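Local coordinates for peroxisomal fatty acid beta-oxidation multifunctional protein MFP2 (Arabidopsis thaliana, PDB 2WTB), which carries out successive steps of peroxisomal fatty acid beta-oxidation, with enoyl-CoA hydratase activity on long-chain substrates and 3-hydroxyacyl-CoA dehydrogenase activity on chains of varied length, at residues V158-A163 / K220-G225; P248-D253 / S275-L280; H420-S425 / I473-D478. All blocks are in the same frame, centred on the assembly; numbering follows the deposited sequence.

Contact 1 of 3, residues V158-A163 / K220-G225; sequences VGLTKA and KLPPLG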
loop_
_atom_site.group_PDB
_atom_site.type_symbol
_atom_site.label_atom_id
_atom_site.label_comp_id
_atom_site.label_asym_id
_atom_site.label_seq_id
_atom_site.Cartn_x
_atom_site.Cartn_y
_atom_site.Cartn_z
ATOM N N VAL A 158 -24.417 13.226 -4.563
ATOM C CA VAL A 158 -23.294 13.995 -5.088
ATOM C C VAL A 158 -23.238 13.995 -6.607
ATOM O O VAL A 158 -22.455 14.733 -7.203
ATOM C CB VAL A 158 -21.947 13.473 -4.549
ATOM C CG1 VAL A 158 -22.008 13.314 -3.037
ATOM C CG2 VAL A 158 -21.581 12.159 -5.218
ATOM N N GLY A 159 -24.072 13.167 -7.228
ATOM C CA GLY A 159 -24.069 13.028 -8.672
ATOM C C GLY A 159 -23.392 11.739 -9.095
ATOM O O GLY A 159 -22.626 11.154 -8.330
ATOM N N LEU A 160 -23.674 11.296 -10.316
ATOM C CA LEU A 160 -23.116 10.046 -10.822
ATOM C C LEU A 160 -21.628 10.169 -11.140
ATOM O O LEU A 160 -20.847 9.262 -10.855
ATOM C CB LEU A 160 -23.875 9.583 -12.066
ATOM C CG LEU A 160 -23.455 8.213 -12.600
ATOM C CD1 LEU A 160 -23.610 7.154 -11.517
ATOM C CD2 LEU A 160 -24.244 7.841 -13.848
ATOM N N THR A 161 -21.242 11.293 -11.734
ATOM C CA THR A 161 -19.856 11.511 -12.137
ATOM C C THR A 161 -18.907 11.507 -10.940
ATOM O O THR A 161 -17.847 10.878 -10.977
ATOM C CB THR A 161 -19.699 12.834 -12.910
ATOM O OG1 THR A 161 -20.555 12.821 -14.060
ATOM C CG2 THR A 161 -18.259 13.021 -13.356
ATOM N N LYS A 162 -19.292 12.211 -9.880
ATOM C CA LYS A 162 -18.465 12.285 -8.682
ATOM C C LYS A 162 -18.500 10.972 -7.913
ATOM O O LYS A 162 -17.467 10.487 -7.448
ATOM C CB LYS A 162 -18.922 13.427 -7.777
ATOM C CG LYS A 162 -17.979 13.695 -6.623
ATOM C CD LYS A 162 -16.568 13.931 -7.131
ATOM C CE LYS A 162 -15.626 14.333 -6.008
ATOM N NZ LYS A 162 -14.236 14.548 -6.510
ATOM N N ALA A 163 -19.694 10.404 -7.777
ATOM C CA ALA A 163 -19.857 9.133 -7.085
ATOM C C ALA A 163 -18.960 8.077 -7.717
ATOM O O ALA A 163 -18.281 7.324 -7.017
ATOM C CB ALA A 163 -21.309 8.690 -7.126
ATOM N N LYS A 220 -30.261 14.721 -8.623
ATOM C CA LYS A 220 -28.853 14.796 -9.004
ATOM C C LYS A 220 -28.455 13.832 -10.118
ATOM O O LYS A 220 -27.369 13.952 -10.685
ATOM C CB LYS A 220 -27.959 14.574 -7.782
ATOM C CG LYS A 220 -28.236 15.524 -6.627
ATOM C CD LYS A 220 -28.103 16.977 -7.058
ATOM C CE LYS A 220 -26.701 17.277 -7.562
ATOM N NZ LYS A 220 -25.670 16.963 -6.538
ATOM N N LEU A 221 -29.327 12.879 -10.429
ATOM C CA LEU A 221 -29.033 11.897 -11.469
ATOM C C LEU A 221 -29.213 12.482 -12.864
ATOM O O LEU A 221 -30.029 13.381 -13.067
ATOM C CB LEU A 221 -29.915 10.659 -11.314
ATOM C CG LEU A 221 -29.737 9.838 -10.039
ATOM C CD1 LEU A 221 -30.661 8.633 -10.057
ATOM C CD2 LEU A 221 -28.289 9.407 -9.877
ATOM N N PRO A 222 -28.434 11.976 -13.827
ATOM C CA PRO A 222 -28.570 12.329 -15.242
ATOM C C PRO A 222 -29.773 11.620 -15.857
ATOM O O PRO A 222 -30.296 10.678 -15.258
ATOM C CB PRO A 222 -27.274 11.792 -15.866
ATOM C CG PRO A 222 -26.362 11.492 -14.721
ATOM C CD PRO A 222 -27.256 11.129 -13.585
ATOM N N PRO A 223 -30.214 12.070 -17.042
ATOM C CA PRO A 223 -31.304 11.388 -17.747
ATOM C C PRO A 223 -30.961 9.921 -17.981
ATOM O O PRO A 223 -29.798 9.594 -18.214
ATOM C CB PRO A 223 -31.380 12.138 -19.079
ATOM C CG PRO A 223 -30.837 13.495 -18.775
ATOM C CD PRO A 223 -29.756 13.274 -17.758
ATOM N N LEU A 224 -31.969 9.056 -17.917
ATOM C CA LEU A 224 -31.774 7.614 -18.040
ATOM C C LEU A 224 -30.766 7.244 -19.127
ATOM O O LEU A 224 -29.874 6.426 -18.901
ATOM C CB LEU A 224 -33.117 6.920 -18.298
ATOM C CG LEU A 224 -33.187 5.393 -18.191
ATOM C CD1 LEU A 224 -34.632 4.934 -18.031
ATOM C CD2 LEU A 224 -32.539 4.719 -19.391
ATOM N N GLY A 225 -30.912 7.850 -20.300
ATOM C CA GLY A 225 -30.060 7.542 -21.436
ATOM C C GLY A 225 -28.604 7.919 -21.241
ATOM O O GLY A 225 -27.705 7.141 -21.565
#

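Contact 2 of 3, residues P248-D253 / S275-L280; sequences PLMCLD and SQVVKL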
loop_
_atom_site.group_PDB
_atom_site.type_symbol
_atom_site.label_atom_id
_atom_site.label_comp_id
_atom_site.label_asym_id
_atom_site.label_seq_id
_atom_site.Cartn_x
_atom_site.Cartn_y
_atom_site.Cartn_z
ATOM N N PRO A 248 -14.795 -4.148 -9.434
ATOM C CA PRO A 248 -15.233 -2.812 -9.855
ATOM C C PRO A 248 -16.417 -2.872 -10.817
ATOM O O PRO A 248 -17.388 -2.134 -10.646
ATOM C CB PRO A 248 -14.001 -2.245 -10.563
ATOM C CG PRO A 248 -12.854 -2.976 -9.961
ATOM C CD PRO A 248 -13.361 -4.362 -9.700
ATOM N N LEU A 249 -16.337 -3.744 -11.816
ATOM C CA LEU A 249 -17.424 -3.898 -12.774
ATOM C C LEU A 249 -18.669 -4.431 -12.079
ATOM O O LEU A 249 -19.788 -4.032 -12.399
ATOM C CB LEU A 249 -17.014 -4.841 -13.904
ATOM C CG LEU A 249 -15.695 -4.510 -14.600
ATOM C CD1 LEU A 249 -15.320 -5.616 -15.570
ATOM C CD2 LEU A 249 -15.778 -3.164 -15.306
ATOM N N MET A 250 -18.465 -5.337 -11.128
ATOM C CA MET A 250 -19.566 -5.888 -10.351
ATOM C C MET A 250 -20.230 -4.795 -9.523
ATOM O O MET A 250 -21.427 -4.855 -9.241
ATOM C CB MET A 250 -19.071 -7.008 -9.436
ATOM C CG MET A 250 -18.479 -8.201 -10.169
ATOM S SD MET A 250 -17.862 -9.469 -9.041
ATOM C CE MET A 250 -17.359 -10.739 -10.202
ATOM N N CYS A 251 -19.442 -3.796 -9.139
ATOM C CA CYS A 251 -19.952 -2.673 -8.362
ATOM C C CYS A 251 -20.714 -1.708 -9.260
ATOM O O CYS A 251 -21.710 -1.114 -8.847
ATOM C CB CYS A 251 -18.808 -1.942 -7.655
ATOM S SG CYS A 251 -19.314 -0.449 -6.769
ATOM N N LEU A 252 -20.235 -1.551 -10.491
ATOM C CA LEU A 252 -20.898 -0.686 -11.457
ATOM C C LEU A 252 -22.263 -1.253 -11.829
ATOM O O LEU A 252 -23.199 -0.506 -12.112
ATOM C CB LEU A 252 -20.034 -0.510 -12.706
ATOM C CG LEU A 252 -18.760 0.314 -12.512
ATOM C CD1 LEU A 252 -17.841 0.180 -13.717
ATOM C CD2 LEU A 252 -19.101 1.773 -12.246
ATOM N N ASP A 253 -22.367 -2.578 -11.823
ATOM C CA ASP A 253 -23.639 -3.246 -12.063
ATOM C C ASP A 253 -24.694 -2.776 -11.069
ATOM O O ASP A 253 -25.775 -2.334 -11.459
ATOM C CB ASP A 253 -23.479 -4.764 -11.962
ATOM C CG ASP A 253 -22.772 -5.356 -13.161
ATOM O OD1 ASP A 253 -22.696 -4.671 -14.202
ATOM O OD2 ASP A 253 -22.298 -6.508 -13.062
ATOM N N SER A 275 -22.256 -10.257 -1.440
ATOM C CA SER A 275 -22.157 -11.589 -0.850
ATOM C C SER A 275 -21.348 -12.547 -1.720
ATOM O O SER A 275 -20.945 -13.619 -1.266
ATOM C CB SER A 275 -23.549 -12.170 -0.591
ATOM O OG SER A 275 -24.186 -12.536 -1.803
ATOM N N GLN A 276 -21.113 -12.162 -2.968
ATOM C CA GLN A 276 -20.361 -13.010 -3.885
ATOM C C GLN A 276 -18.974 -12.446 -4.176
ATOM O O GLN A 276 -18.063 -13.186 -4.546
ATOM C CB GLN A 276 -21.142 -13.229 -5.185
ATOM C CG GLN A 276 -21.539 -11.950 -5.902
ATOM C CD GLN A 276 -22.608 -12.183 -6.951
ATOM O OE1 GLN A 276 -23.065 -13.309 -7.148
ATOM N NE2 GLN A 276 -23.017 -11.116 -7.628
ATOM N N VAL A 277 -18.817 -11.139 -4.001
ATOM C CA VAL A 277 -17.535 -10.487 -4.247
ATOM C C VAL A 277 -16.497 -10.904 -3.206
ATOM O O VAL A 277 -15.294 -10.828 -3.450
ATOM C CB VAL A 277 -17.669 -8.952 -4.248
ATOM C CG1 VAL A 277 -17.806 -8.429 -2.825
ATOM C CG2 VAL A 277 -16.475 -8.318 -4.937
ATOM N N VAL A 278 -16.974 -11.347 -2.047
ATOM C CA VAL A 278 -16.095 -11.775 -0.966
ATOM C C VAL A 278 -15.482 -13.139 -1.276
ATOM O O VAL A 278 -14.526 -13.565 -0.632
ATOM C CB VAL A 278 -16.851 -11.831 0.380
ATOM C CG1 VAL A 278 -15.933 -12.305 1.495
ATOM C CG2 VAL A 278 -17.434 -10.469 0.720
ATOM N N LYS A 279 -16.031 -13.816 -2.278
ATOM C CA LYS A 279 -15.576 -15.156 -2.630
ATOM C C LYS A 279 -14.527 -15.144 -3.739
ATOM O O LYS A 279 -13.938 -16.177 -4.054
ATOM C CB LYS A 279 -16.763 -16.036 -3.023
ATOM C CG LYS A 279 -17.809 -16.167 -1.927
ATOM C CD LYS A 279 -19.040 -16.915 -2.406
ATOM C CE LYS A 279 -20.142 -16.882 -1.357
ATOM N NZ LYS A 279 -21.365 -17.601 -1.810
ATOM N N LEU A 280 -14.294 -13.973 -4.324
ATOM C CA LEU A 280 -13.281 -13.832 -5.366
ATOM C C LEU A 280 -11.888 -14.137 -4.821
ATOM O O LEU A 280 -11.596 -13.871 -3.654
ATOM C CB LEU A 280 -13.311 -12.425 -5.964
ATOM C CG LEU A 280 -14.562 -12.027 -6.748
ATOM C CD1 LEU A 280 -14.499 -10.559 -7.133
ATOM C CD2 LEU A 280 -14.730 -12.901 -7.981
#

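Contact 3 of 3, residues H420-S425 / I473-D478; sequences HCILAS and IVDLLD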
loop_
_atom_site.group_PDB
_atom_site.type_symbol
_atom_site.label_atom_id
_atom_site.label_comp_id
_atom_site.label_asym_id
_atom_site.label_seq_id
_atom_site.Cartn_x
_atom_site.Cartn_y
_atom_site.Cartn_z
ATOM N N HIS A 420 24.897 7.670 21.512
ATOM C CA HIS A 420 23.575 7.090 21.314
ATOM C C HIS A 420 23.167 7.121 19.846
ATOM O O HIS A 420 22.198 6.476 19.445
ATOM C CB HIS A 420 22.544 7.862 22.134
ATOM C CG HIS A 420 22.317 9.261 21.652
ATOM N ND1 HIS A 420 23.137 10.313 22.003
ATOM C CD2 HIS A 420 21.367 9.780 20.840
ATOM C CE1 HIS A 420 22.698 11.419 21.433
ATOM N NE2 HIS A 420 21.625 11.124 20.720
ATOM N N CYS A 421 23.911 7.882 19.049
ATOM C CA CYS A 421 23.563 8.110 17.649
ATOM C C CYS A 421 23.525 6.821 16.834
ATOM O O CYS A 421 24.430 5.989 16.927
ATOM C CB CYS A 421 24.543 9.096 17.019
ATOM S SG CYS A 421 24.134 9.562 15.339
ATOM N N ILE A 422 22.475 6.663 16.033
ATOM C CA ILE A 422 22.322 5.480 15.191
ATOM C C ILE A 422 23.226 5.553 13.963
ATOM O O ILE A 422 23.245 6.560 13.255
ATOM C CB ILE A 422 20.859 5.288 14.750
ATOM C CG1 ILE A 422 19.981 4.975 15.962
ATOM C CG2 ILE A 422 20.756 4.180 13.716
ATOM C CD1 ILE A 422 18.508 4.925 15.654
ATOM N N LEU A 423 23.980 4.485 13.723
ATOM C CA LEU A 423 24.912 4.436 12.603
ATOM C C LEU A 423 24.344 3.614 11.449
ATOM O O LEU A 423 24.759 2.478 11.213
ATOM C CB LEU A 423 26.263 3.874 13.055
ATOM C CG LEU A 423 27.243 4.852 13.713
ATOM C CD1 LEU A 423 26.521 5.945 14.490
ATOM C CD2 LEU A 423 28.233 4.114 14.608
ATOM N N ALA A 424 23.393 4.202 10.732
ATOM C CA ALA A 424 22.688 3.499 9.671
ATOM C C ALA A 424 23.352 3.694 8.311
ATOM O O ALA A 424 23.958 4.734 8.047
ATOM C CB ALA A 424 21.234 3.946 9.621
ATOM N N SER A 425 23.230 2.686 7.454
ATOM C CA SER A 425 23.789 2.749 6.109
ATOM C C SER A 425 22.763 2.378 5.046
ATOM O O SER A 425 21.950 1.475 5.236
ATOM C CB SER A 425 25.007 1.835 5.984
ATOM O OG SER A 425 25.358 1.654 4.625
ATOM N N ILE A 473 16.488 -0.914 16.202
ATOM C CA ILE A 473 15.497 -1.376 15.238
ATOM C C ILE A 473 14.133 -0.761 15.534
ATOM O O ILE A 473 13.456 -0.269 14.633
ATOM C CB ILE A 473 15.385 -2.908 15.243
ATOM C CG1 ILE A 473 16.658 -3.533 14.666
ATOM C CG2 ILE A 473 14.171 -3.354 14.454
ATOM C CD1 ILE A 473 16.719 -5.034 14.807
ATOM N N VAL A 474 13.737 -0.788 16.802
ATOM C CA VAL A 474 12.489 -0.169 17.227
ATOM C C VAL A 474 12.482 1.317 16.879
ATOM O O VAL A 474 11.445 1.872 16.513
ATOM C CB VAL A 474 12.258 -0.358 18.742
ATOM C CG1 VAL A 474 11.288 0.687 19.282
ATOM C CG2 VAL A 474 11.766 -1.771 19.031
ATOM N N ASP A 475 13.643 1.955 16.986
ATOM C CA ASP A 475 13.773 3.364 16.638
ATOM C C ASP A 475 13.527 3.585 15.151
ATOM O O ASP A 475 12.664 4.368 14.761
ATOM C CB ASP A 475 15.160 3.886 17.016
ATOM C CG ASP A 475 15.328 4.068 18.513
ATOM O OD1 ASP A 475 14.305 4.186 19.219
ATOM O OD2 ASP A 475 16.484 4.093 18.983
ATOM N N LEU A 476 14.294 2.881 14.329
ATOM C CA LEU A 476 14.209 3.009 12.879
ATOM C C LEU A 476 12.830 2.592 12.380
ATOM O O LEU A 476 12.241 3.247 11.524
ATOM C CB LEU A 476 15.294 2.156 12.223
ATOM C CG LEU A 476 15.817 2.643 10.877
ATOM C CD1 LEU A 476 15.708 4.148 10.791
ATOM C CD2 LEU A 476 17.251 2.192 10.690
ATOM N N LEU A 477 12.324 1.496 12.933
ATOM C CA LEU A 477 10.990 1.006 12.617
ATOM C C LEU A 477 9.965 2.125 12.764
ATOM O O LEU A 477 8.994 2.198 12.010
ATOM C CB LEU A 477 10.637 -0.159 13.544
ATOM C CG LEU A 477 9.662 -1.231 13.059
ATOM C CD1 LEU A 477 9.934 -1.603 11.612
ATOM C CD2 LEU A 477 9.758 -2.454 13.957
ATOM N N ASP A 478 10.196 3.004 13.734
ATOM C CA ASP A 478 9.275 4.099 14.017
ATOM C C ASP A 478 9.497 5.277 13.078
ATOM O O ASP A 478 8.544 5.949 12.676
ATOM C CB ASP A 478 9.425 4.561 15.464
ATOM C CG ASP A 478 8.210 5.313 15.959
ATOM O OD1 ASP A 478 7.103 4.738 15.914
ATOM O OD2 ASP A 478 8.364 6.474 16.395
#

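Contact 1 of 3, residues V158-A163 / K220-G225
Leu160 and Pro222 supply the apolar part of this contact. CB of Leu160 lies 4.0 Å from CD of Pro222 and 4.1 Å from its CG, so the leucine meets the proline ring at one CH2-CH2 bond. CG of Leu160 stands anti to the backbone N (chi1 -175°), and the Leu160 side chain also touches Ala227 and Ile230 of helix 224-241 and Ile255 and Ile259 of helix 247-260. Pro222 also touches Ile230, so proline and leucine share a neighbour.

Lys220 makes no polar bond to Val158; it only comes close. Its side chain folds back at each of chi2, chi3 and chi4, all near -60°, which brings NZ 3.8 Å from C of Val158 and 4.0 Å from its O. Outside the two segments, the ammonium makes a weak hydrogen bond with the carbonyl O of Leu157, near the end of helix 150-158, where its positive charge probably interacts favourably with the C-terminal end of the helix dipole.

Backbone proximity is the third element. The CA atoms of Gly159 and Lys220 approach to 5.1 Å, and CA of Gly159 lies 4.0 Å from O of Lys220. With a positive phi (104°), in a conformation that calls for glycine, Gly159 both ends helix 150-158 and occupies the N-cap position of helix 160-169. The arrangement is a tight glycine-mediated turn between these consecutive helices in the crotonase-like N-terminal part, covered by the segment leading into helix 224-241.

Contact 2 of 3, residues P248-D253 / S275-L280
Met250 reaches from helix 247-260 toward Leu280 and Val277, and its side chain makes both of the close contacts. Its CB points toward segment 275-280, and CG stands anti to the carbonyl carbon (chi1 -62°). Beyond CG the chain is fully extended, with chi2 and chi3 both close to 180°, which spends its full length on bridging backbones whose closest CA atoms, those of Met250 and Val277, are 7.9 Å apart.

CB and CG serve as the spacer; the touching begins at the sulfur. SD of Met250 lies 4.0 Å from CD1 of Leu280 and, more loosely, 4.5 Å from CG2 of Val277, so it meets a methyl from each residue. The terminal CE then meets both branches of the leucine, 4.1 Å from CD2 and 4.2 Å from CD1 of Leu280. Methionine and leucine thus approach tip to tip, at ordinary van der Waals distances.

Val277 and Leu280 come together through a type I beta turn, which starts at the last residue of helix 263-277, weakly bonded at this end. Thr283 OG1 is hydrogen-bonded to the carbonyl O of Val277 and of Leu280, the first and last residues of the turn. Val277 also touches Val144; Met250 also touches Val273, one turn before Val277. Val277 lies about 8 Å, side chain to side chain, from Glu139, the predicted proton acceptor. The arrangement is an antiparallel helical hairpin, with Met250 bridging the two helices at the end away from their connection, beside the probable hydratase site.

Contact 3 of 3, residues H420-S425 / I473-D478
The side chains of Ile422 and Asp475 meet at a slant, the isoleucine reaching out from strand 422-425 and the aspartate from helix 470-482. The touching atom is the isoleucine tip: CD1 of Ile422 lies 3.8 Å from CB of Asp475 and 4.0 Å from its OD2. CG1 stands anti to the carbonyl carbon (chi1 -66°) and CD1 extends the chain further (chi2 173°), so the longer branch carries the contact.

Against this methyl the aspartate presents its CH2 and one carboxylate oxygen. Its carboxylate has polar partners outside the segments: OD2 forms a salt bridge with NE of Arg310, and OD1 is hydrogen-bonded to NE2 of Gln471 one helical turn earlier. Two bonds therefore hold this buried carboxylate and would probably favour its ionised form.

Ala424, two residues along the strand and pointing the same way, meets Leu476 more distantly, with CB 4.5 Å from CD2 of the leucine. Leu476 also touches Met394 and Val446 from the two flanking strands and Ile462 from the next, spreading the helix over four strands. This is a helix packed on one face of a mainly parallel sheet, as in the Rossmann-type NAD-binding domain of 3-hydroxyacyl-CoA dehydrogenases.

In the fold
The three contacts follow one another in series, without nesting or crossing. Contact 1 closes a loop of 56 residues, 26 of them helical, returning the chain to the start of helix 160-169 in the hydratase part. Helix 224-241 then leads into helix 247-260, where contact 2 closes a short, almost wholly helical loop of 21 residues. The centres of these two contacts lie about 21 Å apart, on the same side of the chain's centre. Contact 3 comes in the dehydrogenase part, its centre about 52 Å from that of contact 1 and about 44 Å from that of contact 2, on the opposite side. Its 47-residue loop includes strands 445-450 and 459-464, tying helix 470-482 back to the sheet.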